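Ornithine carbamoyltransferase, mitochondrial (Coccidioides immitis, PDB 3SDS) catalyses carbamoyl transfer from carbamoyl phosphate to L-ornithine, giving L-citrulline and phosphate, a step of mitochondrial arginine biosynthesis. Local coordinates at residues S28-T33 against L204-T209; N214-T219 against N245-T250. All coordinates share one frame; numbering follows the deposited sequence.

Interaction 1 (S28-T33 against L204-T209)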
loop_
_atom_site.group_PDB
_atom_site.type_symbol
_atom_site.label_atom_id
_atom_site.label_comp_id
_atom_site.label_asym_id
_atom_site.label_seq_id
_atom_site.Cartn_x
_atom_site.Cartn_y
_atom_site.Cartn_z
ATOM N N SER A 28 -5.374 -19.221 -17.999
ATOM C CA SER A 28 -5.536 -19.017 -19.448
ATOM C C SER A 28 -7.001 -19.196 -19.838
ATOM O O SER A 28 -7.722 -19.955 -19.192
ATOM C CB SER A 28 -4.699 -20.053 -20.226
ATOM O OG SER A 28 -5.020 -20.054 -21.613
ATOM N N ILE A 29 -7.425 -18.549 -20.922
ATOM C CA ILE A 29 -8.750 -18.798 -21.499
ATOM C C ILE A 29 -8.949 -20.278 -21.871
ATOM O O ILE A 29 -10.086 -20.768 -21.966
ATOM C CB ILE A 29 -9.009 -17.940 -22.753
ATOM C CG1 ILE A 29 -8.652 -16.465 -22.528
ATOM C CG2 ILE A 29 -10.449 -18.082 -23.216
ATOM C CD1 ILE A 29 -9.377 -15.787 -21.357
ATOM N N ALA A 30 -7.849 -20.994 -22.084
ATOM C CA ALA A 30 -7.917 -22.428 -22.347
ATOM C C ALA A 30 -8.654 -23.227 -21.244
ATOM O O ALA A 30 -9.121 -24.344 -21.500
ATOM C CB ALA A 30 -6.532 -22.981 -22.577
ATOM N N ASP A 31 -8.765 -22.660 -20.036
ATOM C CA ASP A 31 -9.452 -23.331 -18.920
ATOM C C ASP A 31 -10.965 -23.077 -18.903
ATOM O O ASP A 31 -11.656 -23.578 -18.018
ATOM C CB ASP A 31 -8.905 -22.874 -17.560
ATOM C CG ASP A 31 -7.385 -22.971 -17.435
ATOM O OD1 ASP A 31 -6.833 -22.032 -16.815
ATOM O OD2 ASP A 31 -6.747 -23.956 -17.910
ATOM N N LEU A 32 -11.483 -22.286 -19.843
ATOM C CA LEU A 32 -12.896 -21.889 -19.787
ATOM C C LEU A 32 -13.671 -22.494 -20.926
ATOM O O LEU A 32 -13.183 -22.523 -22.053
ATOM C CB LEU A 32 -13.061 -20.367 -19.844
ATOM C CG LEU A 32 -12.427 -19.535 -18.735
ATOM C CD1 LEU A 32 -12.562 -17.995 -18.939
ATOM C CD2 LEU A 32 -13.065 -19.946 -17.457
ATOM N N THR A 33 -14.884 -22.964 -20.645
ATOM C CA THR A 33 -15.773 -23.409 -21.719
ATOM C C THR A 33 -16.239 -22.169 -22.454
ATOM O O THR A 33 -16.123 -21.066 -21.921
ATOM C CB THR A 33 -17.026 -24.148 -21.186
ATOM O OG1 THR A 33 -17.738 -23.287 -20.285
ATOM C CG2 THR A 33 -16.653 -25.470 -20.476
ATOM N N LEU A 204 -6.305 -14.020 -26.797
ATOM C CA LEU A 204 -7.315 -13.417 -27.668
ATOM C C LEU A 204 -7.755 -14.428 -28.746
ATOM O O LEU A 204 -8.970 -14.678 -28.931
ATOM C CB LEU A 204 -6.773 -12.128 -28.298
ATOM C CG LEU A 204 -7.558 -11.313 -29.338
ATOM C CD1 LEU A 204 -8.952 -10.959 -28.853
ATOM C CD2 LEU A 204 -6.798 -10.025 -29.704
ATOM N N ALA A 205 -6.765 -15.030 -29.422
ATOM C CA ALA A 205 -7.005 -16.102 -30.408
ATOM C C ALA A 205 -7.871 -17.250 -29.866
ATOM O O ALA A 205 -8.826 -17.655 -30.530
ATOM C CB ALA A 205 -5.677 -16.653 -30.963
ATOM N N ILE A 206 -7.525 -17.766 -28.682
ATOM C CA ILE A 206 -8.274 -18.871 -28.045
ATOM C C ILE A 206 -9.739 -18.468 -27.742
ATOM O O ILE A 206 -10.667 -19.263 -27.909
ATOM C CB ILE A 206 -7.544 -19.394 -26.739
ATOM C CG1 ILE A 206 -6.178 -20.009 -27.075
ATOM C CG2 ILE A 206 -8.404 -20.406 -25.973
ATOM C CD1 ILE A 206 -5.323 -20.361 -25.857
ATOM N N ALA A 207 -9.926 -17.222 -27.300
ATOM C CA ALA A 207 -11.251 -16.669 -27.037
ATOM C C ALA A 207 -12.059 -16.537 -28.331
ATOM O O ALA A 207 -13.148 -17.112 -28.453
ATOM C CB ALA A 207 -11.132 -15.332 -26.327
ATOM N N ALA A 208 -11.515 -15.805 -29.302
ATOM C CA ALA A 208 -12.161 -15.658 -30.610
ATOM C C ALA A 208 -12.640 -16.990 -31.239
ATOM O O ALA A 208 -13.735 -17.055 -31.828
ATOM C CB ALA A 208 -11.239 -14.914 -31.562
ATOM N N THR A 209 -11.820 -18.036 -31.121
ATOM C CA THR A 209 -12.180 -19.360 -31.614
ATOM C C THR A 209 -13.452 -19.867 -30.936
ATOM O O THR A 209 -14.381 -20.292 -31.609
ATOM C CB THR A 209 -11.046 -20.369 -31.410
ATOM O OG1 THR A 209 -9.913 -19.978 -32.187
ATOM C CG2 THR A 209 -11.465 -21.728 -31.854
#
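The flat peptide group joining Ile29 to Ala30 carries Ile206 on one face. The methyl CG2 of Ile206 sits almost straight above the nitrogen, 4.0 Å from Ala30 N. At the rim of the same group, close to its plane, the N-H of Ala30 points to Ser28 OG (3.0 Å). This bond is nearly straight (163°) and makes an ST turn. The carbonyl oxygen, Ile29 O, accepts from Leu32 N. The peptide is thus held at both polar atoms while its face meets a methyl group.

The side chains of Ile29 and Ile206 run past one another, heading opposite ways. Ile29 CB lies 4.1 Å from Ile206 CG2. Ile29 CG2, anti to its own backbone N, comes within 4.2 Å of both CA and CB of Ala207. This methyl of Ile29 rests against the helix backbone as well as against CB. Toward the partly exposed side, Ala30 CB is 4.4 Å from Ile206 CD1.

Around the contact, Phe37 of helix 34-51 touches both Ile29 and Ala207, and Ala159 of helix 156-169 also packs on Ile29. Asp203 OD1 bonds to Ile29 N and Ser28 OG.

The contact joins the carbamoyl phosphate-binding part of the chain to the ornithine-binding part. The side chain of Ile29 is about 8 Å from those of His155 and Gln158, which probably bind carbamoyl phosphate. Between the two segments the contact is van der Waals packing, mostly aliphatic, without a directional bond; polar links come from Asp203 and from Lys210, whose NZ bonds to Leu32 O, both just beyond 204-209.

Interaction 2 (N214-T219 against N245-T250)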
loop_
_atom_site.group_PDB
_atom_site.type_symbol
_atom_site.label_atom_id
_atom_site.label_comp_id
_atom_site.label_asym_id
_atom_site.label_seq_id
_atom_site.Cartn_x
_atom_site.Cartn_y
_atom_site.Cartn_z
ATOM N N ASN A 214 -13.418 -14.974 -36.575
ATOM C CA ASN A 214 -12.221 -15.222 -37.421
ATOM C C ASN A 214 -11.022 -14.313 -37.117
ATOM O O ASN A 214 -11.180 -13.104 -36.967
ATOM C CB ASN A 214 -12.578 -15.146 -38.907
ATOM C CG ASN A 214 -13.646 -16.177 -39.317
ATOM O OD1 ASN A 214 -13.598 -17.346 -38.903
ATOM N ND2 ASN A 214 -14.610 -15.742 -40.137
ATOM N N VAL A 215 -9.831 -14.900 -37.010
ATOM C CA VAL A 215 -8.618 -14.152 -36.671
ATOM C C VAL A 215 -7.577 -14.373 -37.745
ATOM O O VAL A 215 -7.397 -15.523 -38.183
ATOM C CB VAL A 215 -7.998 -14.627 -35.334
ATOM C CG1 VAL A 215 -6.691 -13.869 -35.042
ATOM C CG2 VAL A 215 -8.965 -14.451 -34.187
ATOM N N ALA A 216 -6.881 -13.307 -38.157
ATOM C CA ALA A 216 -5.776 -13.418 -39.143
ATOM C C ALA A 216 -4.518 -12.723 -38.636
ATOM O O ALA A 216 -4.590 -11.604 -38.148
ATOM C CB ALA A 216 -6.191 -12.858 -40.480
ATOM N N VAL A 217 -3.369 -13.382 -38.735
ATOM C CA VAL A 217 -2.169 -12.899 -38.033
ATOM C C VAL A 217 -0.975 -12.622 -38.946
ATOM O O VAL A 217 -0.413 -13.545 -39.558
ATOM C CB VAL A 217 -1.730 -13.885 -36.897
ATOM C CG1 VAL A 217 -0.444 -13.404 -36.214
ATOM C CG2 VAL A 217 -2.837 -14.065 -35.855
ATOM N N ALA A 218 -0.580 -11.355 -39.024
ATOM C CA ALA A 218 0.588 -10.976 -39.822
ATOM C C ALA A 218 1.777 -10.709 -38.911
ATOM O O ALA A 218 1.686 -9.889 -37.982
ATOM C CB ALA A 218 0.286 -9.771 -40.709
ATOM N N THR A 219 2.867 -11.439 -39.160
ATOM C CA THR A 219 4.123 -11.301 -38.415
ATOM C C THR A 219 5.309 -11.482 -39.354
ATOM O O THR A 219 5.203 -12.173 -40.376
ATOM C CB THR A 219 4.301 -12.357 -37.265
ATOM O OG1 THR A 219 4.606 -13.644 -37.819
ATOM C CG2 THR A 219 3.079 -12.451 -36.341
ATOM N N ASN A 245 -11.925 -19.261 -37.340
ATOM C CA ASN A 245 -10.831 -19.786 -38.165
ATOM C C ASN A 245 -9.513 -19.029 -38.031
ATOM O O ASN A 245 -9.526 -17.813 -37.859
ATOM C CB ASN A 245 -11.271 -19.801 -39.619
ATOM C CG ASN A 245 -12.458 -20.718 -39.850
ATOM O OD1 ASN A 245 -12.443 -21.879 -39.428
ATOM N ND2 ASN A 245 -13.493 -20.204 -40.520
ATOM N N LEU A 246 -8.385 -19.740 -38.110
ATOM C CA LEU A 246 -7.051 -19.112 -38.044
ATOM C C LEU A 246 -6.298 -18.973 -39.379
ATOM O O LEU A 246 -6.186 -19.931 -40.156
ATOM C CB LEU A 246 -6.157 -19.833 -37.046
ATOM C CG LEU A 246 -4.846 -19.114 -36.734
ATOM C CD1 LEU A 246 -5.118 -17.734 -36.122
ATOM C CD2 LEU A 246 -3.970 -19.945 -35.819
ATOM N N THR A 247 -5.766 -17.772 -39.610
ATOM C CA THR A 247 -4.980 -17.455 -40.806
ATOM C C THR A 247 -3.607 -16.894 -40.417
ATOM O O THR A 247 -3.517 -15.986 -39.575
ATOM C CB THR A 247 -5.765 -16.484 -41.721
ATOM O OG1 THR A 247 -6.780 -17.228 -42.402
ATOM C CG2 THR A 247 -4.866 -15.784 -42.766
ATOM N N GLN A 248 -2.554 -17.448 -41.026
ATOM C CA GLN A 248 -1.167 -17.064 -40.755
ATOM C C GLN A 248 -0.473 -16.475 -41.993
ATOM O O GLN A 248 -0.403 -17.134 -43.037
ATOM C CB GLN A 248 -0.383 -18.276 -40.276
ATOM C CG GLN A 248 -0.938 -18.945 -39.038
ATOM C CD GLN A 248 0.163 -19.539 -38.177
ATOM O OE1 GLN A 248 0.938 -18.811 -37.549
ATOM N NE2 GLN A 248 0.242 -20.859 -38.144
ATOM N N THR A 249 0.058 -15.254 -41.880
ATOM C CA THR A 249 0.692 -14.580 -43.040
ATOM C C THR A 249 1.972 -13.808 -42.678
ATOM O O THR A 249 2.217 -13.520 -41.511
ATOM C CB THR A 249 -0.344 -13.676 -43.825
ATOM O OG1 THR A 249 0.289 -12.976 -44.900
ATOM C CG2 THR A 249 -0.993 -12.675 -42.914
ATOM N N THR A 250 2.777 -13.485 -43.686
ATOM C CA THR A 250 3.984 -12.655 -43.547
ATOM C C THR A 250 3.741 -11.239 -44.098
ATOM O O THR A 250 4.491 -10.303 -43.799
ATOM C CB THR A 250 5.195 -13.350 -44.252
ATOM O OG1 THR A 250 5.695 -14.379 -43.394
ATOM C CG2 THR A 250 6.346 -12.368 -44.594
#
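Asn214 and Asn245 take matching first torsions, each CG beside its backbone N (chi1 -60° and -63°). The two side chains run alongside each other in the same direction, their amide planes 10° apart. Asn214 begins strand 214-218 and Asn245 comes just before the parallel strand 246-249; helix 227-237 joins the strands as a beta-alpha-beta unit of the Rossmann-like ornithine-binding domain. Asn214 OD1 accepts the backbone N-H of Asn245 in the carbonyl plane, on a lone pair (3.0 Å). Five backbone bonds follow, from Val215 N to Asn245 O at one end to Thr219 N to Thr249 O at the other. Val215 and Val217 each use both N-H and C=O toward 245-250.

On one face Leu246 CD1 lies 4.3 Å from both Val215 CB and Val217 CG2, and helix 199-210 packs on the two valines. On the other, Ala216 CB meets Thr247 CB and CG2, both at 3.9 Å. Strand 246-249 is outermost in the sheet of this chain, and Thr247 and Gln248 are exposed. Thr249 OG1 bonds to Val251 N, while its methyl CG2, set between the backbone N and the carbonyl carbon, lies against strand 214-218, 3.9 Å from Ala218 CB.

Interaction 1 is buried, lies closer to the centre of the molecule than interaction 2, and joins the two domains. Interaction 2 is only partly buried and lies within the ornithine-binding domain, at the margin of its sheet. Their chemistry differs accordingly. Interaction 1 is mostly aliphatic packing, with one methyl over a peptide face, whereas interaction 2 is held mainly by backbone bonds, with apolar packing on the faces of the sheet. Their centres are about 16 Å apart, and helix 199-210 connects them. One side of this helix meets 28-33; Ala208 packs against Val215 of strand 214-218, which follows in the chain. Helix 227-237, the crossover of interaction 2, also touches Ile206 through Ile233, so both contacts share neighbouring elements.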